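Local structure of succinate-semialdehyde dehydrogenase (Streptococcus pyogenes MGAS1882, 4OGD) at residues K274-F279 and G366-V371; L282-F287 and E327-G332; F236-D241 and D245-V250. The protein probably oxidises succinic semialdehyde to succinate, using NADP+, with which it was crystallised, as the cofactor. All coordinates share one frame; numbering follows the deposited sequence.

Interaction 1. Residues K274-F279 and G366-V371; sequences KDYDRF and GEIYKV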
loop_
_atom_site.group_PDB
_atom_site.type_symbol
_atom_site.label_atom_id
_atom_site.label_comp_id
_atom_site.label_asym_id
_atom_site.label_seq_id
_atom_site.Cartn_x
_atom_site.Cartn_y
_atom_site.Cartn_z
ATOM N N LYS A 274 -35.905 -20.255 -10.047
ATOM C CA LYS A 274 -36.950 -20.887 -9.244
ATOM C C LYS A 274 -37.512 -19.940 -8.187
ATOM O O LYS A 274 -38.715 -19.971 -7.868
ATOM C CB LYS A 274 -36.342 -22.119 -8.559
ATOM C CG LYS A 274 -37.266 -22.880 -7.633
ATOM C CD LYS A 274 -36.555 -24.101 -7.061
ATOM C CE LYS A 274 -37.526 -25.007 -6.314
ATOM N NZ LYS A 274 -37.080 -26.424 -6.395
ATOM N N ASP A 275 -36.640 -19.087 -7.655
ATOM C CA ASP A 275 -36.977 -18.229 -6.521
ATOM C C ASP A 275 -37.285 -16.794 -6.930
ATOM O O ASP A 275 -37.587 -15.947 -6.081
ATOM C CB ASP A 275 -35.808 -18.200 -5.531
ATOM C CG ASP A 275 -35.504 -19.560 -4.935
ATOM O OD1 ASP A 275 -36.448 -20.328 -4.641
ATOM O OD2 ASP A 275 -34.306 -19.863 -4.759
ATOM N N TYR A 276 -37.205 -16.511 -8.224
ATOM C CA TYR A 276 -37.244 -15.126 -8.689
ATOM C C TYR A 276 -38.557 -14.393 -8.394
ATOM O O TYR A 276 -38.547 -13.296 -7.829
ATOM C CB TYR A 276 -36.904 -15.062 -10.181
ATOM C CG TYR A 276 -37.041 -13.694 -10.790
ATOM C CD1 TYR A 276 -36.042 -12.736 -10.631
ATOM C CD2 TYR A 276 -38.165 -13.354 -11.533
ATOM C CE1 TYR A 276 -36.164 -11.487 -11.197
ATOM C CE2 TYR A 276 -38.294 -12.112 -12.099
ATOM C CZ TYR A 276 -37.292 -11.181 -11.929
ATOM O OH TYR A 276 -37.426 -9.936 -12.500
ATOM N N ASP A 277 -39.689 -14.980 -8.777
ATOM C CA ASP A 277 -40.970 -14.336 -8.510
ATOM C C ASP A 277 -41.203 -14.157 -7.011
ATOM O O ASP A 277 -41.687 -13.115 -6.562
ATOM C CB ASP A 277 -42.122 -15.127 -9.137
ATOM C CG ASP A 277 -42.214 -14.939 -10.634
ATOM O OD1 ASP A 277 -41.570 -14.017 -11.172
ATOM O OD2 ASP A 277 -42.954 -15.712 -11.274
ATOM N N ARG A 278 -40.839 -15.176 -6.242
ATOM C CA ARG A 278 -40.969 -15.143 -4.791
ATOM C C ARG A 278 -40.137 -14.017 -4.184
ATOM O O ARG A 278 -40.603 -13.295 -3.302
ATOM C CB ARG A 278 -40.561 -16.493 -4.200
ATOM C CG ARG A 278 -40.722 -16.595 -2.700
ATOM C CD ARG A 278 -40.148 -17.895 -2.200
ATOM N NE ARG A 278 -40.358 -18.063 -0.772
ATOM C CZ ARG A 278 -39.937 -19.114 -0.081
ATOM N NH1 ARG A 278 -39.278 -20.088 -0.694
ATOM N NH2 ARG A 278 -40.171 -19.185 1.217
ATOM N N PHE A 279 -38.911 -13.842 -4.672
ATOM C CA PHE A 279 -38.085 -12.760 -4.153
ATOM C C PHE A 279 -38.568 -11.369 -4.579
ATOM O O PHE A 279 -38.480 -10.416 -3.800
ATOM C CB PHE A 279 -36.611 -12.949 -4.517
ATOM C CG PHE A 279 -35.714 -11.970 -3.830
ATOM C CD1 PHE A 279 -35.411 -12.128 -2.486
ATOM C CD2 PHE A 279 -35.210 -10.869 -4.510
ATOM C CE1 PHE A 279 -34.606 -11.215 -1.835
ATOM C CE2 PHE A 279 -34.403 -9.950 -3.860
ATOM C CZ PHE A 279 -34.100 -10.130 -2.521
ATOM N N GLY A 366 -33.336 -1.166 -4.939
ATOM C CA GLY A 366 -33.112 -2.596 -4.992
ATOM C C GLY A 366 -32.932 -3.034 -6.435
ATOM O O GLY A 366 -33.555 -2.473 -7.337
ATOM N N GLU A 367 -32.048 -4.000 -6.662
ATOM C CA GLU A 367 -31.821 -4.531 -8.010
ATOM C C GLU A 367 -31.855 -6.043 -7.947
ATOM O O GLU A 367 -31.148 -6.648 -7.146
ATOM C CB GLU A 367 -30.461 -4.071 -8.538
ATOM C CG GLU A 367 -30.271 -2.563 -8.529
ATOM C CD GLU A 367 -28.811 -2.175 -8.584
ATOM O OE1 GLU A 367 -28.039 -2.890 -9.256
ATOM O OE2 GLU A 367 -28.432 -1.178 -7.926
ATOM N N ILE A 368 -32.688 -6.664 -8.780
ATOM C CA ILE A 368 -32.778 -8.111 -8.773
ATOM C C ILE A 368 -32.174 -8.694 -10.046
ATOM O O ILE A 368 -32.634 -8.399 -11.149
ATOM C CB ILE A 368 -34.234 -8.590 -8.592
ATOM C CG1 ILE A 368 -34.835 -7.965 -7.334
ATOM C CG2 ILE A 368 -34.265 -10.092 -8.463
ATOM C CD1 ILE A 368 -36.351 -8.187 -7.206
ATOM N N TYR A 369 -31.129 -9.503 -9.874
ATOM C CA TYR A 369 -30.461 -10.186 -10.980
ATOM C C TYR A 369 -30.867 -11.652 -10.966
ATOM O O TYR A 369 -30.541 -12.372 -10.019
ATOM C CB TYR A 369 -28.939 -10.111 -10.815
ATOM C CG TYR A 369 -28.319 -8.750 -11.058
ATOM C CD1 TYR A 369 -27.387 -8.567 -12.072
ATOM C CD2 TYR A 369 -28.645 -7.657 -10.262
ATOM C CE1 TYR A 369 -26.807 -7.335 -12.296
ATOM C CE2 TYR A 369 -28.071 -6.409 -10.478
ATOM C CZ TYR A 369 -27.152 -6.254 -11.499
ATOM O OH TYR A 369 -26.555 -5.024 -11.721
ATOM N N LYS A 370 -31.564 -12.109 -12.008
ATOM C CA LYS A 370 -31.965 -13.516 -12.065
ATOM C C LYS A 370 -30.881 -14.368 -12.714
ATOM O O LYS A 370 -30.334 -13.994 -13.747
ATOM C CB LYS A 370 -33.278 -13.683 -12.833
ATOM C CG LYS A 370 -33.832 -15.107 -12.781
ATOM C CD LYS A 370 -35.139 -15.234 -13.575
ATOM C CE LYS A 370 -34.881 -15.199 -15.075
ATOM N NZ LYS A 370 -34.420 -16.524 -15.593
ATOM N N VAL A 371 -30.544 -15.492 -12.089
ATOM C CA VAL A 371 -29.579 -16.426 -12.682
ATOM C C VAL A 371 -30.125 -17.855 -12.732
ATOM O O VAL A 371 -31.123 -18.172 -12.074
ATOM C CB VAL A 371 -28.210 -16.390 -11.952
ATOM C CG1 VAL A 371 -27.628 -14.996 -12.036
ATOM C CG2 VAL A 371 -28.337 -16.835 -10.496
#
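Aliphatic atoms of Lys-370 and Ile-368 on the strand pack against two aromatic side chains, Tyr-276 and Phe-279, in the first turn of the helix. The clearest directed interaction is a CH-pi contact: Lys-370 CD lies over one face of the Tyr-276 ring, 4.1 Å from its centroid and 27° off the ring normal. The lysine chain runs at about a right angle to the tyrosine. Lys-370 CB adds a contact of 3.7 Å to Tyr-276 CD1. Beyond CG the lysine bends twice, at chi3 (73°) and chi4 (80°), and this turns its ammonium group away from the helix segment and into a salt bridge with Asp-273. The charge is thus met by the residue just ahead of segment 274-279, while the methylenes serve as hydrophobic surface for the ring.

The remaining contacts are apolar and centre on Ile-368, whose branches divide between the two rings. CG2, set anti to the backbone N, meets Tyr-276 CE1 at 3.6 Å. CG1 and CD1 take the other ring, with Ile-368 CD1 at 4.0 Å from Phe-279 CD2 and Ile-368 CG1 equally far from Phe-279 CE2. Both approaches are oblique to the rings. Tyr-276 and Phe-279, three residues apart, lie on the same side of the helix, and Phe-279 N closes the first turn on Asp-275 O at 2.9 Å.

The contact seats the beginning of helix 276-288 on strand 365-371, within the seven-stranded sheet of this aldehyde dehydrogenase. Strands 268-272 and 345-348 flank that strand; Val-271 and Ala-348 also touch Tyr-276, and Phe-279 continues toward Trp-244 and Leu-251 of helix 244-256. Helix 374-382 packs against Val-371 and against Tyr-369, which points away from helix 276-288.

Interaction 2. Residues L282-F287 and E327-G332; sequences LLTKVF and ELVYGG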
loop_
_atom_site.group_PDB
_atom_site.type_symbol
_atom_site.label_atom_id
_atom_site.label_comp_id
_atom_site.label_asym_id
_atom_site.label_seq_id
_atom_site.Cartn_x
_atom_site.Cartn_y
_atom_site.Cartn_z
ATOM N N LEU A 282 -41.219 -10.642 -2.162
ATOM C CA LEU A 282 -40.696 -10.432 -0.820
ATOM C C LEU A 282 -40.022 -9.070 -0.686
ATOM O O LEU A 282 -40.277 -8.339 0.275
ATOM C CB LEU A 282 -39.720 -11.545 -0.437
ATOM C CG LEU A 282 -39.122 -11.426 0.963
ATOM C CD1 LEU A 282 -40.229 -11.470 2.001
ATOM C CD2 LEU A 282 -38.128 -12.538 1.212
ATOM N N LEU A 283 -39.161 -8.723 -1.642
ATOM C CA LEU A 283 -38.456 -7.443 -1.575
ATOM C C LEU A 283 -39.441 -6.273 -1.701
ATOM O O LEU A 283 -39.291 -5.238 -1.043
ATOM C CB LEU A 283 -37.359 -7.361 -2.645
ATOM C CG LEU A 283 -36.381 -6.189 -2.482
ATOM C CD1 LEU A 283 -35.524 -6.384 -1.241
ATOM C CD2 LEU A 283 -35.492 -6.027 -3.712
ATOM N N THR A 284 -40.465 -6.457 -2.529
ATOM C CA THR A 284 -41.534 -5.469 -2.651
ATOM C C THR A 284 -42.262 -5.268 -1.322
ATOM O O THR A 284 -42.505 -4.132 -0.896
ATOM C CB THR A 284 -42.535 -5.879 -3.745
ATOM O OG1 THR A 284 -41.865 -5.892 -5.016
ATOM C CG2 THR A 284 -43.700 -4.890 -3.799
ATOM N N LYS A 285 -42.590 -6.373 -0.661
ATOM C CA LYS A 285 -43.254 -6.331 0.640
ATOM C C LYS A 285 -42.424 -5.542 1.645
ATOM O O LYS A 285 -42.933 -4.667 2.351
ATOM C CB LYS A 285 -43.471 -7.752 1.159
ATOM C CG LYS A 285 -44.061 -7.825 2.565
ATOM C CD LYS A 285 -44.009 -9.249 3.093
ATOM C CE LYS A 285 -44.613 -9.371 4.474
ATOM N NZ LYS A 285 -44.322 -10.711 5.050
ATOM N N VAL A 286 -41.132 -5.843 1.690
ATOM C CA VAL A 286 -40.224 -5.193 2.633
ATOM C C VAL A 286 -40.077 -3.695 2.349
ATOM O O VAL A 286 -40.128 -2.864 3.258
ATOM C CB VAL A 286 -38.838 -5.884 2.601
ATOM C CG1 VAL A 286 -37.782 -5.028 3.290
ATOM C CG2 VAL A 286 -38.913 -7.267 3.248
ATOM N N PHE A 287 -39.898 -3.360 1.075
ATOM C CA PHE A 287 -39.737 -1.978 0.653
ATOM C C PHE A 287 -40.991 -1.146 0.929
ATOM O O PHE A 287 -40.898 0.054 1.196
ATOM C CB PHE A 287 -39.335 -1.920 -0.828
ATOM C CG PHE A 287 -37.838 -1.998 -1.057
ATOM C CD1 PHE A 287 -37.045 -2.853 -0.303
ATOM C CD2 PHE A 287 -37.237 -1.210 -2.023
ATOM C CE1 PHE A 287 -35.662 -2.917 -0.517
ATOM C CE2 PHE A 287 -35.859 -1.266 -2.246
ATOM C CZ PHE A 287 -35.079 -2.118 -1.493
ATOM N N GLU A 327 -36.753 -3.280 -15.951
ATOM C CA GLU A 327 -38.142 -3.305 -15.510
ATOM C C GLU A 327 -38.310 -2.577 -14.182
ATOM O O GLU A 327 -37.566 -2.836 -13.232
ATOM C CB GLU A 327 -38.640 -4.750 -15.370
ATOM C CG GLU A 327 -40.054 -4.842 -14.799
ATOM C CD GLU A 327 -40.512 -6.267 -14.548
ATOM O OE1 GLU A 327 -39.694 -7.205 -14.680
ATOM O OE2 GLU A 327 -41.703 -6.451 -14.218
ATOM N N LEU A 328 -39.282 -1.666 -14.116
ATOM C CA LEU A 328 -39.639 -1.037 -12.847
ATOM C C LEU A 328 -40.565 -1.966 -12.079
ATOM O O LEU A 328 -41.735 -2.134 -12.431
ATOM C CB LEU A 328 -40.293 0.333 -13.054
ATOM C CG LEU A 328 -40.598 1.109 -11.762
ATOM C CD1 LEU A 328 -39.326 1.406 -10.977
ATOM C CD2 LEU A 328 -41.334 2.405 -12.057
ATOM N N VAL A 329 -40.024 -2.584 -11.037
ATOM C CA VAL A 329 -40.756 -3.563 -10.245
ATOM C C VAL A 329 -41.607 -2.888 -9.175
ATOM O O VAL A 329 -42.756 -3.273 -8.937
ATOM C CB VAL A 329 -39.786 -4.569 -9.591
ATOM C CG1 VAL A 329 -40.498 -5.437 -8.568
ATOM C CG2 VAL A 329 -39.107 -5.431 -10.655
ATOM N N TYR A 330 -41.040 -1.872 -8.536
ATOM C CA TYR A 330 -41.738 -1.170 -7.462
ATOM C C TYR A 330 -41.207 0.243 -7.289
ATOM O O TYR A 330 -40.017 0.489 -7.468
ATOM C CB TYR A 330 -41.605 -1.928 -6.136
ATOM C CG TYR A 330 -42.133 -1.129 -4.966
ATOM C CD1 TYR A 330 -43.498 -1.049 -4.721
ATOM C CD2 TYR A 330 -41.270 -0.428 -4.125
ATOM C CE1 TYR A 330 -43.988 -0.312 -3.673
ATOM C CE2 TYR A 330 -41.753 0.318 -3.075
ATOM C CZ TYR A 330 -43.111 0.368 -2.852
ATOM O OH TYR A 330 -43.599 1.105 -1.803
ATOM N N GLY A 331 -42.095 1.170 -6.939
ATOM C CA GLY A 331 -41.685 2.508 -6.563
ATOM C C GLY A 331 -41.373 3.400 -7.744
ATOM O O GLY A 331 -42.083 3.391 -8.756
ATOM N N GLY A 332 -40.313 4.189 -7.609
ATOM C CA GLY A 332 -39.894 5.082 -8.672
ATOM C C GLY A 332 -40.769 6.312 -8.814
ATOM O O GLY A 332 -40.639 7.060 -9.779
HETATM O O HOH W 1 -41.968 2.193 -0.189
#
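This is a small, largely apolar helix-on-sheet contact with one water bridge at its margin, in which Thr-284 and Phe-287 of helix 276-288 meet Val-329 and Tyr-330 at the end of edge strand 327-330. The short helical and strand axes approach to 9.1 Å, with their directions 55° apart.

Tyr-330 provides most of the strand's contact surface. Its CG stands anti to the backbone N (chi1 171°), which carries the ring out along the helix, so that it lies across Thr-284 and Phe-287, both on the same side of its plane. Thr-284 CG2 approaches Tyr-330 CD1 to 4.0 Å, and Phe-287 CB comes equally near Tyr-330 CE2; both approaches are oblique to the ring. Phe-287 therefore touches with its first carbon, whereas its own ring turns away from the strand. On the other branch of the threonine, OG1 lies 3.8 Å from Val-329 CG1, a van der Waals contact with a methyl; the hydroxyl's hydrogen bond goes to Lys-280 O, one turn back along the helix.

The phenol end is tied to the helix through water. Water 1 donates to Phe-287 O at 2.8 Å and is hydrogen-bonded to Tyr-330 OH at 2.5 Å, lying at the edge of the tyrosine ring and in its plane.

Neighbouring Val-329 and Tyr-330 can both face the helix because they form a classic beta bulge opposite Ile-346. Strand 345-348, which pairs with strand 327-330, also reaches the helix: Ile-346 touches Leu-283, Thr-284 and Phe-287. Leu-282 and Val-286 pack on helix 244-256.

Interaction 3. Residues F236-D241 and D245-V250; sequences FIILDD and DQLEKV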
loop_
_atom_site.group_PDB
_atom_site.type_symbol
_atom_site.label_atom_id
_atom_site.label_comp_id
_atom_site.label_asym_id
_atom_site.label_seq_id
_atom_site.Cartn_x
_atom_site.Cartn_y
_atom_site.Cartn_z
ATOM N N PHE A 236 -25.568 -9.907 -3.088
ATOM C CA PHE A 236 -26.246 -10.605 -2.003
ATOM C C PHE A 236 -26.835 -11.832 -2.697
ATOM O O PHE A 236 -27.818 -11.721 -3.433
ATOM C CB PHE A 236 -27.328 -9.660 -1.443
ATOM C CG PHE A 236 -28.096 -10.181 -0.236
ATOM C CD1 PHE A 236 -28.947 -11.273 -0.337
ATOM C CD2 PHE A 236 -28.036 -9.499 0.980
ATOM C CE1 PHE A 236 -29.686 -11.715 0.766
ATOM C CE2 PHE A 236 -28.767 -9.925 2.087
ATOM C CZ PHE A 236 -29.594 -11.031 1.985
ATOM N N ILE A 237 -26.200 -12.989 -2.494
ATOM C CA ILE A 237 -26.492 -14.194 -3.276
ATOM C C ILE A 237 -27.352 -15.168 -2.476
ATOM O O ILE A 237 -26.947 -15.647 -1.411
ATOM C CB ILE A 237 -25.200 -14.907 -3.692
ATOM C CG1 ILE A 237 -24.217 -13.925 -4.339
ATOM C CG2 ILE A 237 -25.514 -16.063 -4.640
ATOM C CD1 ILE A 237 -22.865 -14.546 -4.674
ATOM N N ILE A 238 -28.544 -15.447 -2.991
ATOM C CA ILE A 238 -29.489 -16.330 -2.320
ATOM C C ILE A 238 -29.364 -17.742 -2.888
ATOM O O ILE A 238 -29.810 -18.010 -4.005
ATOM C CB ILE A 238 -30.923 -15.803 -2.485
ATOM C CG1 ILE A 238 -31.014 -14.365 -1.971
ATOM C CG2 ILE A 238 -31.925 -16.694 -1.755
ATOM C CD1 ILE A 238 -32.353 -13.733 -2.207
ATOM N N LEU A 239 -28.735 -18.636 -2.128
ATOM C CA LEU A 239 -28.501 -20.001 -2.601
ATOM C C LEU A 239 -29.756 -20.860 -2.521
ATOM O O LEU A 239 -30.778 -20.458 -1.943
ATOM C CB LEU A 239 -27.355 -20.666 -1.828
ATOM C CG LEU A 239 -26.014 -19.932 -1.890
ATOM C CD1 LEU A 239 -24.902 -20.778 -1.299
ATOM C CD2 LEU A 239 -25.696 -19.566 -3.324
ATOM N N ASP A 240 -29.671 -22.049 -3.110
ATOM C CA ASP A 240 -30.828 -22.936 -3.210
ATOM C C ASP A 240 -31.317 -23.483 -1.868
ATOM O O ASP A 240 -32.407 -24.057 -1.783
ATOM C CB ASP A 240 -30.555 -24.075 -4.211
ATOM C CG ASP A 240 -29.359 -24.943 -3.828
ATOM O OD1 ASP A 240 -28.762 -24.749 -2.750
ATOM O OD2 ASP A 240 -29.009 -25.845 -4.618
ATOM N N ASP A 241 -30.515 -23.304 -0.822
ATOM C CA ASP A 241 -30.877 -23.768 0.518
ATOM C C ASP A 241 -31.003 -22.618 1.522
ATOM O O ASP A 241 -30.858 -22.818 2.730
ATOM C CB ASP A 241 -29.877 -24.814 1.024
ATOM C CG ASP A 241 -28.443 -24.325 0.983
ATOM O OD1 ASP A 241 -28.233 -23.118 0.729
ATOM O OD2 ASP A 241 -27.521 -25.147 1.206
ATOM N N ASP A 245 -37.178 -17.329 5.948
ATOM C CA ASP A 245 -37.676 -16.606 7.117
ATOM C C ASP A 245 -36.599 -15.654 7.611
ATOM O O ASP A 245 -36.853 -14.477 7.882
ATOM C CB ASP A 245 -38.041 -17.587 8.235
ATOM C CG ASP A 245 -39.348 -18.313 7.974
ATOM O OD1 ASP A 245 -40.342 -17.642 7.627
ATOM O OD2 ASP A 245 -39.380 -19.555 8.114
ATOM N N GLN A 246 -35.387 -16.182 7.732
ATOM C CA GLN A 246 -34.246 -15.385 8.147
ATOM C C GLN A 246 -33.897 -14.349 7.092
ATOM O O GLN A 246 -33.480 -13.242 7.417
ATOM C CB GLN A 246 -33.057 -16.289 8.457
ATOM C CG GLN A 246 -33.281 -17.111 9.713
ATOM C CD GLN A 246 -33.721 -16.247 10.886
ATOM O OE1 GLN A 246 -34.819 -16.416 11.423
ATOM N NE2 GLN A 246 -32.867 -15.310 11.282
ATOM N N LEU A 247 -34.091 -14.708 5.828
ATOM C CA LEU A 247 -33.877 -13.776 4.727
ATOM C C LEU A 247 -34.725 -12.517 4.883
ATOM O O LEU A 247 -34.218 -11.393 4.817
ATOM C CB LEU A 247 -34.199 -14.461 3.401
ATOM C CG LEU A 247 -34.077 -13.605 2.147
ATOM C CD1 LEU A 247 -32.660 -13.084 2.001
ATOM C CD2 LEU A 247 -34.485 -14.415 0.924
ATOM N N GLU A 248 -36.023 -12.701 5.092
ATOM C CA GLU A 248 -36.931 -11.561 5.186
ATOM C C GLU A 248 -36.499 -10.579 6.276
ATOM O O GLU A 248 -36.605 -9.364 6.117
ATOM C CB GLU A 248 -38.365 -12.036 5.439
ATOM C CG GLU A 248 -39.365 -10.894 5.620
ATOM C CD GLU A 248 -40.806 -11.365 5.572
ATOM O OE1 GLU A 248 -41.036 -12.581 5.389
ATOM O OE2 GLU A 248 -41.709 -10.516 5.707
ATOM N N LYS A 249 -35.985 -11.115 7.373
ATOM C CA LYS A 249 -35.654 -10.296 8.529
ATOM C C LYS A 249 -34.467 -9.361 8.317
ATOM O O LYS A 249 -34.318 -8.381 9.047
ATOM C CB LYS A 249 -35.441 -11.190 9.750
ATOM C CG LYS A 249 -36.723 -11.921 10.138
ATOM C CD LYS A 249 -36.551 -12.864 11.307
ATOM C CE LYS A 249 -37.924 -13.344 11.775
ATOM N NZ LYS A 249 -37.848 -14.264 12.939
ATOM N N VAL A 250 -33.629 -9.647 7.322
ATOM C CA VAL A 250 -32.451 -8.808 7.102
ATOM C C VAL A 250 -32.567 -7.880 5.898
ATOM O O VAL A 250 -31.722 -7.000 5.709
ATOM C CB VAL A 250 -31.148 -9.639 6.973
ATOM C CG1 VAL A 250 -31.055 -10.672 8.087
ATOM C CG2 VAL A 250 -31.052 -10.301 5.602
#
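The Phe-236 ring meets the helix with its edge: Leu-247 CD1 and Val-250 CG2 both lie at the rim, near the ring plane. The closer approach is that of Leu-247 CD1, 3.5 Å from Phe-236 CE1, while Val-250 CG2 stands 4.0 Å from Phe-236 CZ. The ring reaches them because its CG is anti to the backbone N (chi1 -176°), directing it from the strand toward the helix. Beyond the two segments, Phe-269 of the adjacent strand 268-272 forms an edge-to-face pair with this ring.

Leu-247 is the shared partner, one methyl for each strand residue. Its second methyl, CD2, comes within 3.8 Å of Ile-238 CD1, where the two side chains cross at about a right angle. Phe-236 and Ile-238, two apart on the strand, thus face the helix together, and Leu-247 and Val-250, one turn apart, answer from its inner side.

The strand and helix run nearly antiparallel, at 159°, with their axes 11.8 Å apart, a spacing filled by these apolar side chains. They are the first strand and the connecting helix of the beta-alpha-beta unit formed by 235-238, 244-256 and 268-272. Around this buried contact, helix 276-288 adds Phe-279 against Ile-238 and Leu-282 against Leu-247, and strand 391-393 brings Thr-391 to Phe-236 and Phe-393 to Val-250.

How the interactions relate
All three contacts lie on the seven-stranded sheet, which probably belongs to the catalytic domain of the aldehyde dehydrogenase fold, while NADP+ is expected on the other, Rossmann-type sheet. Helix 276-288 serves interactions 1 and 2, whose centres are about 11 Å apart; Ile-368 CG1 lies 4.2 Å from Leu-283 CD2 between them. Phe-279 joins interaction 1 to interaction 3, with its CE1 only 3.4 Å from Ile-238 CD1, so the apolar layer continues from strand 365-371 to strand 235-238. Interactions 2 and 3, with centres about 17 Å apart, are linked between helices 276-288 and 244-256 by a salt bridge from Lys-285 NZ to Glu-248 OE2 at 2.7 Å.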